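Long-range contacts in esterase (Rhizomucor miehei CAU432, PDB 4WY8), which hydrolyses carboxylic esters, as an alpha/beta hydrolase from a thermophilic fungus: residues Ala138-Ala143 against Leu182-Gly187; Ile116-Ser121 against Glu133-Ala138; Pro9-Ile14 against Gly288-Ile293; Leu254-Glu259 against Asp308-Trp313. All blocks are in the same frame, centred on the assembly; numbering follows the deposited sequence.

In the fold
Contacts 1 and 2 lie across the chain's centre from contact 3, and contact 2 also from contact 4. Contacts 2 and 4 both reach the central sheet of an alpha/beta hydrolase. Contacts 1 and 2 share A138 on helix 130-143, and their centres lie 12 Å apart; V142 CG2 of contact 1 also touches I116 CD1 of contact 2 at 3.7 Å. Contact 3 lies beside the end of contact 4's strand 253-258, where G288 N is 2.9 Å from E259 OE1. Contact 3 carries H291, probably the catalytic histidine, while Y120 of contact 2 lies near the same presumed triad. G187 CA and W313 CH2, 4.3 Å apart, join contacts 1 and 4.

Contact 1 of 4, residues Ala138-Ala143 against Leu182-Gly187; sequences AVVWVA and LNIIKG
V139 touches both isoleucines of the loop with one methyl group. Its CG1, anti to the backbone N (chi1 174°), lies 3.8 Å from I184 CD1 and equally 3.8 Å from I185 CG1. The V139 side chain crosses that of I185 at about a right angle and meets I184 at a slant. One residue on, V140 contributes less: its CA rests 4.0 Å from I184 CD1, and its CG2 grazes L182 CD1 at 4.3 Å. A143, a turn further along the helix, makes the tightest approach, its CB sitting 3.6 Å from the branch carbon CB of I184, with I184 CG2 beside it. I184 therefore lies across the turn, its branch against A143 and its CD1 reaching V139. The contact is wholly apolar. Within the loop, K186 folds back and its NZ donates a hydrogen bond to N183 O at 2.8 Å, nearly in line with the carbonyl bond, which ties the lysine to the loop's own backbone. V139 and I185 also both touch V173 of helix 165-179, and A143 touches L158. The loop leads from that helix into strand 188-191, completing the beta-alpha-beta crossover from strand 159-163; helix 130-143 thus packs against the connection between helix and second strand of a crossover in an alpha/beta hydrolase fold.

Contact 2 of 4, residues Ile116-Ser121 against Glu133-Ala138; sequences IFVNYS and EECLDA
E134 grips S121 with both carboxylate oxygens. OE1 receives the S121 backbone N-H on its syn lone pair, at 2.6 Å and nearly straight (170°), while OE2 accepts a hydrogen bond from S121 OG; that second bond refines to 2.4 Å, very short, so its exact length is doubtful. The side chain of E134 runs extended beyond CG (chi2 166°), carrying the carboxylate from the helix to the chain just past the strand. There the nearly straight N-H bond fixes OE1, and with the hydroxyl on OE2 it would restrain the carboxylate's rotation. OE1 also lies 3.3 Å from Y120 CB, close against the residue before the serine.

Next to this pair, C135 SG meets the Y120 ring obliquely, 4.7 Å from its centroid and 3.9 Å from CD2, a cysteine sulfur-aromatic contact. The ring then leads away from the helix: its OH bonds to H88 O and it stacks on the H88 ring. Further in, V118 spreads its two methyls over the helix, CG2 against A138 CB at 3.7 Å and CG1 more loosely towards C135 SG. Between V118 and Y120 the chain bends through an inverse gamma turn centred on N119. V118 and C135 both touch F87 as well, on the neighbouring strand 83-87. This is a helix laid on the strand that leads to it, within the crossover from strand 114-118 to strand 159-163 in the alpha/beta hydrolase sheet; Y120 lies near the presumed nucleophile elbow that follows the latter strand.

Contact 3 of 4, residues Pro9-Ile14 against Gly288-Ile293; sequences PYCQNI and GIIHGI
C11 on the N-terminal helix 9-17 packs against the loop that bears H291, which by its geometry is probably the histidine of a Ser-His-Asp triad. H291 itself turns away from the helix, its NE2 bonded to S164 OG and its ND1 to D261 OD2, so the helix meets the back of the loop.

The cysteine carries most of the contact. Its SG, beside the backbone N and anti to the carbonyl carbon (chi1 -76°), sits among three isoleucines: 3.8 Å from I289 CA, 3.7 Å from I293 CG2, and 3.6 Å from I290 N, whose N-H points at the sulfur in a weak hydrogen bond (161°). Its CB rests 3.8 Å from I290 CG1. The tip of I290, CD1, lies 3.5 Å from C11 O and 3.7 Å from I14 CG2, where the two isoleucines pass at a slant. A water links the segments in a weak bridge, donating to I293 O at a short 2.5 Å and weakly bonded to Y10 OH, which also bonds T298 OG1.

Two glycines with positive phi shape the loop, G288 at its start and G292 just after H291; the N of G288 is bonded to E259 OE1, and a backbone bond joins G288 to K8, just before the helix. Between the two segments themselves, the weak N-H to sulfur bond and the water bridge apart, the hold is apolar packing: the sulfur packs against apolar carbons and at the same time is a weak acceptor for a backbone N-H.

Contact 4 of 4, residues Leu254-Glu259 against Asp308-Trp313; sequences LVITAE and DHIVAW
L254 lies under the indole of W313, starting with its CB. That carbon sits over the centre of the six-membered ring, 3.8 Å from the centroid and 17° off the ring normal, a CH-pi contact in which CE2 is the nearest ring atom. The backbone N beside it comes 3.6 Å from CZ2. With CG anti to the backbone N (chi1 171°), the chain runs on beneath the indole, the two side chains sliding past each other in opposite directions. At the fork, CD2 divides its contact between W313 CG, at 3.9 Å, and I310 CG1, at 4.0 Å, while CD1 reaches no closer than 4.5 Å to H309 NE2, meeting that ring obliquely.

Here the C-terminal helix 301-322 of the alpha/beta hydrolase fold lies on the central sheet, on the side it shares with helix 101-111. Helix segment and strand 254-258 run antiparallel, at 169°, with their axes 10.6 Å apart. L254 and I256, two residues apart, both point toward the helix, and I256 CD1 packs 3.7 Å from I310 CG1, the isoleucines crossing at a slant. I310 thereby touches both strand side chains. It also reaches I191 on the next strand, as W313 reaches V189 and, by a cation-pi contact, R252. H309 bonds Y286 OH through ND1, and its ring stacks on H309 of the second subunit; D308 of the same helix forms a salt bridge to K316 of that subunit.

Contact 1 of 4, residues Ala138-Ala143 against Leu182-Gly187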
loop_
_atom_site.group_PDB
_atom_site.type_symbol
_atom_site.label_atom_id
_atom_site.label_comp_id
_atom_site.label_asym_id
_atom_site.label_seq_id
_atom_site.Cartn_x
_atom_site.Cartn_y
_atom_site.Cartn_z
ATOM N N ALA A 138 26.873 2.172 11.405
ATOM C CA ALA A 138 26.499 3.268 10.505
ATOM C C ALA A 138 25.309 4.083 11.028
ATOM O O ALA A 138 25.335 5.314 11.011
ATOM C CB ALA A 138 26.192 2.727 9.134
ATOM N N VAL A 139 24.262 3.400 11.485
ATOM C CA VAL A 139 23.121 4.100 12.084
ATOM C C VAL A 139 23.548 4.912 13.312
ATOM O O VAL A 139 23.174 6.081 13.464
ATOM C CB VAL A 139 22.003 3.119 12.494
ATOM C CG1 VAL A 139 20.888 3.846 13.258
ATOM C CG2 VAL A 139 21.440 2.392 11.269
ATOM N N VAL A 140 24.346 4.293 14.182
ATOM C CA VAL A 140 24.851 4.964 15.383
ATOM C C VAL A 140 25.653 6.199 15.013
ATOM O O VAL A 140 25.537 7.239 15.664
ATOM C CB VAL A 140 25.731 4.011 16.239
ATOM C CG1 VAL A 140 26.480 4.782 17.331
ATOM C CG2 VAL A 140 24.889 2.906 16.831
ATOM N N TRP A 141 26.452 6.086 13.959
ATOM C CA TRP A 141 27.231 7.218 13.468
ATOM C C TRP A 141 26.315 8.350 12.975
ATOM O O TRP A 141 26.508 9.505 13.345
ATOM C CB TRP A 141 28.180 6.770 12.365
ATOM C CG TRP A 141 29.193 7.821 11.974
ATOM C CD1 TRP A 141 30.457 7.953 12.462
ATOM C CD2 TRP A 141 29.023 8.878 11.011
ATOM N NE1 TRP A 141 31.078 9.028 11.882
ATOM C CE2 TRP A 141 30.224 9.613 10.987
ATOM C CE3 TRP A 141 27.969 9.281 10.179
ATOM C CZ2 TRP A 141 30.410 10.723 10.150
ATOM C CZ3 TRP A 141 28.152 10.384 9.354
ATOM C CH2 TRP A 141 29.363 11.094 9.349
ATOM N N VAL A 142 25.321 8.016 12.153
ATOM C CA VAL A 142 24.403 9.026 11.622
ATOM C C VAL A 142 23.576 9.714 12.719
ATOM O O VAL A 142 23.343 10.929 12.653
ATOM C CB VAL A 142 23.429 8.426 10.546
ATOM C CG1 VAL A 142 22.391 9.466 10.094
ATOM C CG2 VAL A 142 24.202 7.906 9.337
ATOM N N ALA A 143 23.152 8.963 13.732
ATOM C CA ALA A 143 22.292 9.521 14.791
ATOM C C ALA A 143 23.003 10.525 15.716
ATOM O O ALA A 143 22.365 11.316 16.411
ATOM C CB ALA A 143 21.715 8.407 15.618
ATOM N N LEU A 182 19.052 2.226 22.803
ATOM C CA LEU A 182 19.048 3.391 21.921
ATOM C C LEU A 182 17.654 3.692 21.350
ATOM O O LEU A 182 16.889 2.784 21.005
ATOM C CB LEU A 182 20.029 3.178 20.790
ATOM C CG LEU A 182 21.366 2.690 21.324
ATOM C CD1 LEU A 182 22.313 2.429 20.188
ATOM C CD2 LEU A 182 21.919 3.742 22.253
ATOM N N ASN A 183 17.302 4.970 21.299
ATOM C CA ASN A 183 16.042 5.371 20.704
ATOM C C ASN A 183 16.315 6.248 19.500
ATOM O O ASN A 183 15.695 7.301 19.319
ATOM C CB ASN A 183 15.176 6.109 21.716
ATOM C CG ASN A 183 14.908 5.285 22.964
ATOM O OD1 ASN A 183 14.146 4.309 22.925
ATOM N ND2 ASN A 183 15.505 5.692 24.089
ATOM N N ILE A 184 17.216 5.785 18.650
ATOM C CA ILE A 184 17.718 6.617 17.576
ATOM C C ILE A 184 17.109 6.302 16.211
ATOM O O ILE A 184 17.294 7.070 15.275
ATOM C CB ILE A 184 19.236 6.488 17.459
ATOM C CG1 ILE A 184 19.630 5.029 17.194
ATOM C CG2 ILE A 184 19.908 7.041 18.715
ATOM C CD1 ILE A 184 21.154 4.833 16.968
ATOM N N ILE A 185 16.370 5.199 16.103
ATOM C CA ILE A 185 15.685 4.837 14.862
ATOM C C ILE A 185 14.194 5.115 14.981
ATOM O O ILE A 185 13.538 4.566 15.864
ATOM C CB ILE A 185 15.889 3.331 14.509
ATOM C CG1 ILE A 185 17.374 2.986 14.380
ATOM C CG2 ILE A 185 15.184 2.977 13.217
ATOM C CD1 ILE A 185 17.617 1.498 14.216
ATOM N N LYS A 186 13.655 5.967 14.106
ATOM C CA LYS A 186 12.254 6.369 14.196
ATOM C C LYS A 186 11.283 5.590 13.338
ATOM O O LYS A 186 10.056 5.793 13.424
ATOM C CB LYS A 186 12.114 7.863 13.840
ATOM C CG LYS A 186 13.123 8.760 14.536
ATOM C CD LYS A 186 12.995 8.639 16.062
ATOM C CE LYS A 186 14.066 9.484 16.766
ATOM N NZ LYS A 186 14.067 9.280 18.251
ATOM N N GLY A 187 11.802 4.741 12.465
ATOM C CA GLY A 187 10.938 3.996 11.566
ATOM C C GLY A 187 11.746 2.944 10.849
ATOM O O GLY A 187 12.948 3.113 10.613
#

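Contact 2 of 4, residues Ile116-Ser121 against Glu133-Ala138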
loop_
_atom_site.group_PDB
_atom_site.type_symbol
_atom_site.label_atom_id
_atom_site.label_comp_id
_atom_site.label_asym_id
_atom_site.label_seq_id
_atom_site.Cartn_x
_atom_site.Cartn_y
_atom_site.Cartn_z
ATOM N N ILE A 116 21.359 7.290 2.894
ATOM C CA ILE A 116 22.666 6.864 3.343
ATOM C C ILE A 116 22.801 5.360 3.127
ATOM O O ILE A 116 22.269 4.541 3.875
ATOM C CB ILE A 116 22.870 7.259 4.807
ATOM C CG1 ILE A 116 22.731 8.790 4.921
ATOM C CG2 ILE A 116 24.224 6.818 5.298
ATOM C CD1 ILE A 116 22.538 9.283 6.322
ATOM N N PHE A 117 23.502 5.036 2.050
ATOM C CA PHE A 117 23.682 3.689 1.558
ATOM C C PHE A 117 24.918 3.045 2.191
ATOM O O PHE A 117 26.040 3.468 1.966
ATOM C CB PHE A 117 23.812 3.739 0.021
ATOM C CG PHE A 117 23.707 2.398 -0.659
ATOM C CD1 PHE A 117 24.843 1.641 -0.915
ATOM C CD2 PHE A 117 22.465 1.908 -1.060
ATOM C CE1 PHE A 117 24.744 0.403 -1.560
ATOM C CE2 PHE A 117 22.356 0.676 -1.678
ATOM C CZ PHE A 117 23.499 -0.076 -1.936
ATOM N N VAL A 118 24.717 2.005 2.977
ATOM C CA VAL A 118 25.833 1.368 3.625
ATOM C C VAL A 118 26.407 0.294 2.720
ATOM O O VAL A 118 25.696 -0.654 2.353
ATOM C CB VAL A 118 25.406 0.741 4.959
ATOM C CG1 VAL A 118 26.599 0.079 5.621
ATOM C CG2 VAL A 118 24.781 1.811 5.849
ATOM N N ASN A 119 27.663 0.463 2.304
ATOM C CA ASN A 119 28.312 -0.581 1.527
ATOM C C ASN A 119 28.891 -1.633 2.457
ATOM O O ASN A 119 30.097 -1.716 2.622
ATOM C CB ASN A 119 29.405 0.010 0.634
ATOM C CG ASN A 119 28.870 1.060 -0.303
ATOM O OD1 ASN A 119 28.375 0.744 -1.387
ATOM N ND2 ASN A 119 28.930 2.321 0.117
ATOM N N TYR A 120 28.035 -2.483 3.020
ATOM C CA TYR A 120 28.507 -3.440 4.026
ATOM C C TYR A 120 29.294 -4.604 3.405
ATOM O O TYR A 120 29.274 -4.798 2.180
ATOM C CB TYR A 120 27.330 -3.951 4.869
ATOM C CG TYR A 120 26.214 -4.647 4.111
ATOM C CD1 TYR A 120 26.299 -5.998 3.793
ATOM C CD2 TYR A 120 25.068 -3.953 3.736
ATOM C CE1 TYR A 120 25.285 -6.634 3.111
ATOM C CE2 TYR A 120 24.041 -4.584 3.049
ATOM C CZ TYR A 120 24.158 -5.918 2.741
ATOM O OH TYR A 120 23.138 -6.550 2.067
ATOM N N SER A 121 30.050 -5.316 4.245
ATOM C CA SER A 121 30.899 -6.412 3.783
ATOM C C SER A 121 30.058 -7.609 3.378
ATOM O O SER A 121 29.188 -8.075 4.139
ATOM C CB SER A 121 31.911 -6.807 4.859
ATOM O OG SER A 121 32.706 -5.687 5.247
ATOM N N GLU A 133 26.813 -5.672 12.231
ATOM C CA GLU A 133 27.571 -4.772 13.077
ATOM C C GLU A 133 28.029 -3.530 12.313
ATOM O O GLU A 133 28.035 -2.415 12.872
ATOM C CB GLU A 133 28.734 -5.549 13.678
ATOM C CG GLU A 133 28.222 -6.570 14.696
ATOM C CD GLU A 133 29.305 -7.499 15.207
ATOM O OE1 GLU A 133 28.965 -8.450 15.959
ATOM O OE2 GLU A 133 30.492 -7.265 14.879
ATOM N N GLU A 134 28.412 -3.699 11.046
ATOM C CA GLU A 134 28.706 -2.517 10.229
ATOM C C GLU A 134 27.477 -1.602 10.103
ATOM O O GLU A 134 27.592 -0.371 10.215
ATOM C CB GLU A 134 29.199 -2.916 8.836
ATOM C CG GLU A 134 30.610 -3.526 8.833
ATOM C CD GLU A 134 30.972 -4.230 7.523
ATOM O OE1 GLU A 134 30.066 -4.480 6.690
ATOM O OE2 GLU A 134 32.170 -4.536 7.322
ATOM N N CYS A 135 26.303 -2.198 9.879
ATOM C CA CYS A 135 25.086 -1.414 9.655
ATOM C C CYS A 135 24.646 -0.667 10.912
ATOM O O CYS A 135 24.243 0.521 10.857
ATOM C CB CYS A 135 23.945 -2.314 9.148
ATOM S SG CYS A 135 24.266 -3.025 7.487
ATOM N N LEU A 136 24.728 -1.368 12.038
ATOM C CA LEU A 136 24.418 -0.773 13.324
ATOM C C LEU A 136 25.381 0.366 13.576
ATOM O O LEU A 136 24.965 1.467 13.919
ATOM C CB LEU A 136 24.498 -1.823 14.438
ATOM C CG LEU A 136 24.309 -1.286 15.856
ATOM C CD1 LEU A 136 22.876 -0.756 16.138
ATOM C CD2 LEU A 136 24.678 -2.383 16.846
ATOM N N ASP A 137 26.663 0.129 13.334
ATOM C CA ASP A 137 27.649 1.194 13.498
ATOM C C ASP A 137 27.351 2.417 12.619
ATOM O O ASP A 137 27.585 3.565 13.024
ATOM C CB ASP A 137 29.048 0.683 13.171
ATOM C CG ASP A 137 29.691 -0.064 14.329
ATOM O OD1 ASP A 137 29.159 -0.005 15.464
ATOM O OD2 ASP A 137 30.747 -0.700 14.096
ATOM N N ALA A 138 26.873 2.172 11.405
ATOM C CA ALA A 138 26.499 3.268 10.505
ATOM C C ALA A 138 25.309 4.083 11.028
ATOM O O ALA A 138 25.335 5.314 11.011
ATOM C CB ALA A 138 26.192 2.727 9.134
#

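Contact 3 of 4, residues Pro9-Ile14 against Gly288-Ile293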
loop_
_atom_site.group_PDB
_atom_site.type_symbol
_atom_site.label_atom_id
_atom_site.label_comp_id
_atom_site.label_asym_id
_atom_site.label_seq_id
_atom_site.Cartn_x
_atom_site.Cartn_y
_atom_site.Cartn_z
ATOM N N PRO A 9 3.075 -7.833 -16.441
ATOM C CA PRO A 9 3.975 -7.975 -17.597
ATOM C C PRO A 9 5.478 -7.834 -17.281
ATOM O O PRO A 9 6.262 -8.704 -17.658
ATOM C CB PRO A 9 3.505 -6.850 -18.540
ATOM C CG PRO A 9 2.146 -6.348 -17.957
ATOM C CD PRO A 9 1.773 -7.275 -16.844
ATOM N N TYR A 10 5.878 -6.758 -16.619
ATOM C CA TYR A 10 7.291 -6.542 -16.307
ATOM C C TYR A 10 7.869 -7.710 -15.498
ATOM O O TYR A 10 8.931 -8.269 -15.845
ATOM C CB TYR A 10 7.442 -5.220 -15.543
ATOM C CG TYR A 10 8.854 -4.792 -15.193
ATOM C CD1 TYR A 10 9.444 -3.692 -15.817
ATOM C CD2 TYR A 10 9.574 -5.444 -14.195
ATOM C CE1 TYR A 10 10.725 -3.269 -15.473
ATOM C CE2 TYR A 10 10.856 -5.041 -13.850
ATOM C CZ TYR A 10 11.423 -3.950 -14.486
ATOM O OH TYR A 10 12.693 -3.555 -14.127
ATOM N N CYS A 11 7.144 -8.085 -14.441
ATOM C CA CYS A 11 7.563 -9.129 -13.509
ATOM C C CYS A 11 7.564 -10.500 -14.179
ATOM O O CYS A 11 8.420 -11.345 -13.888
ATOM C CB CYS A 11 6.648 -9.127 -12.269
ATOM S SG CYS A 11 6.967 -7.753 -11.078
ATOM N N GLN A 12 6.609 -10.717 -15.083
ATOM C CA GLN A 12 6.610 -11.925 -15.904
ATOM C C GLN A 12 7.900 -11.992 -16.720
ATOM O O GLN A 12 8.652 -12.988 -16.679
ATOM C CB GLN A 12 5.396 -11.937 -16.833
ATOM C CG GLN A 12 5.271 -13.190 -17.678
ATOM C CD GLN A 12 4.918 -14.418 -16.857
ATOM O OE1 GLN A 12 3.870 -14.468 -16.205
ATOM N NE2 GLN A 12 5.800 -15.415 -16.880
ATOM N N ASN A 13 8.162 -10.894 -17.423
ATOM C CA ASN A 13 9.350 -10.785 -18.237
ATOM C C ASN A 13 10.611 -11.120 -17.449
ATOM O O ASN A 13 11.437 -11.912 -17.902
ATOM C CB ASN A 13 9.481 -9.374 -18.807
ATOM C CG ASN A 13 10.672 -9.240 -19.725
ATOM O OD1 ASN A 13 10.745 -9.921 -20.750
ATOM N ND2 ASN A 13 11.653 -8.435 -19.322
ATOM N N ILE A 14 10.747 -10.517 -16.268
ATOM C CA ILE A 14 11.894 -10.783 -15.408
ATOM C C ILE A 14 11.962 -12.259 -15.038
ATOM O O ILE A 14 13.017 -12.890 -15.137
ATOM C CB ILE A 14 11.860 -9.962 -14.105
ATOM C CG1 ILE A 14 11.998 -8.457 -14.396
ATOM C CG2 ILE A 14 12.918 -10.508 -13.117
ATOM C CD1 ILE A 14 13.372 -8.040 -14.949
ATOM N N GLY A 288 0.453 -9.524 -7.845
ATOM C CA GLY A 288 1.000 -9.647 -9.181
ATOM C C GLY A 288 2.478 -9.338 -9.351
ATOM O O GLY A 288 2.944 -9.197 -10.483
ATOM N N ILE A 289 3.232 -9.266 -8.255
ATOM C CA ILE A 289 4.654 -8.976 -8.384
ATOM C C ILE A 289 5.530 -10.076 -7.819
ATOM O O ILE A 289 5.100 -10.908 -7.013
ATOM C CB ILE A 289 5.057 -7.642 -7.686
ATOM C CG1 ILE A 289 4.874 -7.739 -6.174
ATOM C CG2 ILE A 289 4.274 -6.478 -8.239
ATOM C CD1 ILE A 289 5.555 -6.624 -5.446
ATOM N N ILE A 290 6.782 -10.059 -8.256
ATOM C CA ILE A 290 7.768 -10.986 -7.757
ATOM C C ILE A 290 8.827 -10.273 -6.953
ATOM O O ILE A 290 8.928 -9.046 -6.957
ATOM C CB ILE A 290 8.464 -11.762 -8.894
ATOM C CG1 ILE A 290 9.098 -10.775 -9.889
ATOM C CG2 ILE A 290 7.472 -12.707 -9.560
ATOM C CD1 ILE A 290 10.174 -11.400 -10.812
ATOM N N HIS A 291 9.610 -11.079 -6.262
ATOM C CA HIS A 291 10.791 -10.607 -5.586
ATOM C C HIS A 291 11.812 -10.053 -6.588
ATOM O O HIS A 291 11.984 -10.604 -7.674
ATOM C CB HIS A 291 11.388 -11.760 -4.775
ATOM C CG HIS A 291 12.391 -11.337 -3.750
ATOM N ND1 HIS A 291 12.102 -11.305 -2.397
ATOM C CD2 HIS A 291 13.696 -10.991 -3.860
ATOM C CE1 HIS A 291 13.177 -10.927 -1.729
ATOM N NE2 HIS A 291 14.159 -10.726 -2.593
ATOM N N GLY A 292 12.503 -8.984 -6.202
ATOM C CA GLY A 292 13.656 -8.494 -6.940
ATOM C C GLY A 292 13.449 -7.275 -7.826
ATOM O O GLY A 292 14.346 -6.891 -8.597
ATOM N N ILE A 293 12.314 -6.606 -7.680
ATOM C CA ILE A 293 12.065 -5.474 -8.547
ATOM C C ILE A 293 12.916 -4.257 -8.177
ATOM O O ILE A 293 13.034 -3.326 -8.971
ATOM C CB ILE A 293 10.574 -5.117 -8.578
ATOM C CG1 ILE A 293 10.017 -4.823 -7.191
ATOM C CG2 ILE A 293 9.793 -6.290 -9.181
ATOM C CD1 ILE A 293 8.508 -4.557 -7.244
HETATM O O HOH W 1 11.942 -3.201 -11.253
#

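Contact 4 of 4, residues Leu254-Glu259 against Asp308-Trp313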
loop_
_atom_site.group_PDB
_atom_site.type_symbol
_atom_site.label_atom_id
_atom_site.label_comp_id
_atom_site.label_asym_id
_atom_site.label_seq_id
_atom_site.Cartn_x
_atom_site.Cartn_y
_atom_site.Cartn_z
ATOM N N LEU A 254 6.844 -0.409 8.403
ATOM C CA LEU A 254 6.130 -0.697 7.156
ATOM C C LEU A 254 6.723 -1.968 6.562
ATOM O O LEU A 254 7.911 -2.016 6.255
ATOM C CB LEU A 254 6.227 0.482 6.176
ATOM C CG LEU A 254 5.710 0.292 4.732
ATOM C CD1 LEU A 254 4.218 -0.033 4.705
ATOM C CD2 LEU A 254 6.019 1.529 3.832
ATOM N N VAL A 255 5.898 -3.008 6.451
ATOM C CA VAL A 255 6.348 -4.296 5.945
ATOM C C VAL A 255 5.621 -4.562 4.636
ATOM O O VAL A 255 4.378 -4.629 4.596
ATOM C CB VAL A 255 6.078 -5.432 6.957
ATOM C CG1 VAL A 255 6.658 -6.784 6.457
ATOM C CG2 VAL A 255 6.688 -5.076 8.295
ATOM N N ILE A 256 6.394 -4.657 3.559
ATOM C CA ILE A 256 5.824 -4.849 2.226
ATOM C C ILE A 256 6.203 -6.216 1.689
ATOM O O ILE A 256 7.391 -6.557 1.637
ATOM C CB ILE A 256 6.296 -3.741 1.254
ATOM C CG1 ILE A 256 5.733 -2.391 1.689
ATOM C CG2 ILE A 256 5.809 -4.010 -0.168
ATOM C CD1 ILE A 256 6.501 -1.239 1.105
ATOM N N THR A 257 5.210 -7.006 1.294
ATOM C CA THR A 257 5.506 -8.340 0.752
ATOM C C THR A 257 4.994 -8.474 -0.685
ATOM O O THR A 257 4.082 -7.725 -1.124
ATOM C CB THR A 257 4.875 -9.483 1.607
ATOM O OG1 THR A 257 3.455 -9.296 1.714
ATOM C CG2 THR A 257 5.505 -9.533 3.008
ATOM N N ALA A 258 5.596 -9.414 -1.418
ATOM C CA ALA A 258 5.189 -9.707 -2.783
ATOM C C ALA A 258 4.337 -10.962 -2.810
ATOM O O ALA A 258 4.646 -11.949 -2.128
ATOM C CB ALA A 258 6.424 -9.872 -3.698
ATOM N N GLU A 259 3.283 -10.940 -3.618
ATOM C CA GLU A 259 2.401 -12.097 -3.721
ATOM C C GLU A 259 3.134 -13.340 -4.241
ATOM O O GLU A 259 2.976 -14.422 -3.687
ATOM C CB GLU A 259 1.212 -11.792 -4.619
ATOM C CG GLU A 259 0.243 -12.961 -4.731
ATOM C CD GLU A 259 -0.844 -12.707 -5.759
ATOM O OE1 GLU A 259 -0.571 -11.952 -6.721
ATOM O OE2 GLU A 259 -1.950 -13.286 -5.623
ATOM N N ASP A 308 6.144 5.352 -4.236
ATOM C CA ASP A 308 5.260 6.459 -3.858
ATOM C C ASP A 308 4.557 6.189 -2.501
ATOM O O ASP A 308 4.389 7.086 -1.658
ATOM C CB ASP A 308 4.222 6.712 -4.961
ATOM C CG ASP A 308 4.838 7.345 -6.218
ATOM O OD1 ASP A 308 5.950 7.938 -6.126
ATOM O OD2 ASP A 308 4.201 7.236 -7.301
ATOM N N HIS A 309 4.165 4.935 -2.308
ATOM C CA HIS A 309 3.597 4.486 -1.046
ATOM C C HIS A 309 4.558 4.646 0.134
ATOM O O HIS A 309 4.212 5.244 1.171
ATOM C CB HIS A 309 3.178 3.039 -1.191
ATOM C CG HIS A 309 2.484 2.495 0.005
ATOM N ND1 HIS A 309 2.037 1.198 0.070
ATOM C CD2 HIS A 309 2.142 3.082 1.179
ATOM C CE1 HIS A 309 1.437 1.004 1.237
ATOM N NE2 HIS A 309 1.494 2.127 1.925
ATOM N N ILE A 310 5.763 4.108 -0.024
ATOM C CA ILE A 310 6.803 4.243 0.987
ATOM C C ILE A 310 7.041 5.705 1.343
ATOM O O ILE A 310 7.179 6.054 2.512
ATOM C CB ILE A 310 8.135 3.617 0.502
ATOM C CG1 ILE A 310 8.013 2.085 0.459
ATOM C CG2 ILE A 310 9.304 3.998 1.406
ATOM C CD1 ILE A 310 9.172 1.426 -0.244
ATOM N N VAL A 311 7.076 6.562 0.331
ATOM C CA VAL A 311 7.294 7.971 0.573
ATOM C C VAL A 311 6.137 8.590 1.351
ATOM O O VAL A 311 6.372 9.368 2.281
ATOM C CB VAL A 311 7.505 8.721 -0.748
ATOM C CG1 VAL A 311 7.496 10.253 -0.514
ATOM C CG2 VAL A 311 8.807 8.267 -1.374
ATOM N N ALA A 312 4.895 8.243 1.002
ATOM C CA ALA A 312 3.748 8.759 1.765
ATOM C C ALA A 312 3.832 8.353 3.246
ATOM O O ALA A 312 3.570 9.152 4.164
ATOM C CB ALA A 312 2.439 8.259 1.155
ATOM N N TRP A 313 4.190 7.102 3.471
ATOM C CA TRP A 313 4.334 6.581 4.836
ATOM C C TRP A 313 5.461 7.235 5.620
ATOM O O TRP A 313 5.310 7.495 6.813
ATOM C CB TRP A 313 4.549 5.084 4.793
ATOM C CG TRP A 313 4.668 4.414 6.128
ATOM C CD1 TRP A 313 3.662 3.857 6.868
ATOM C CD2 TRP A 313 5.880 4.187 6.858
ATOM N NE1 TRP A 313 4.178 3.307 8.025
ATOM C CE2 TRP A 313 5.533 3.506 8.046
ATOM C CE3 TRP A 313 7.222 4.516 6.631
ATOM C CZ2 TRP A 313 6.485 3.132 8.996
ATOM C CZ3 TRP A 313 8.173 4.139 7.578
ATOM C CH2 TRP A 313 7.794 3.452 8.750
#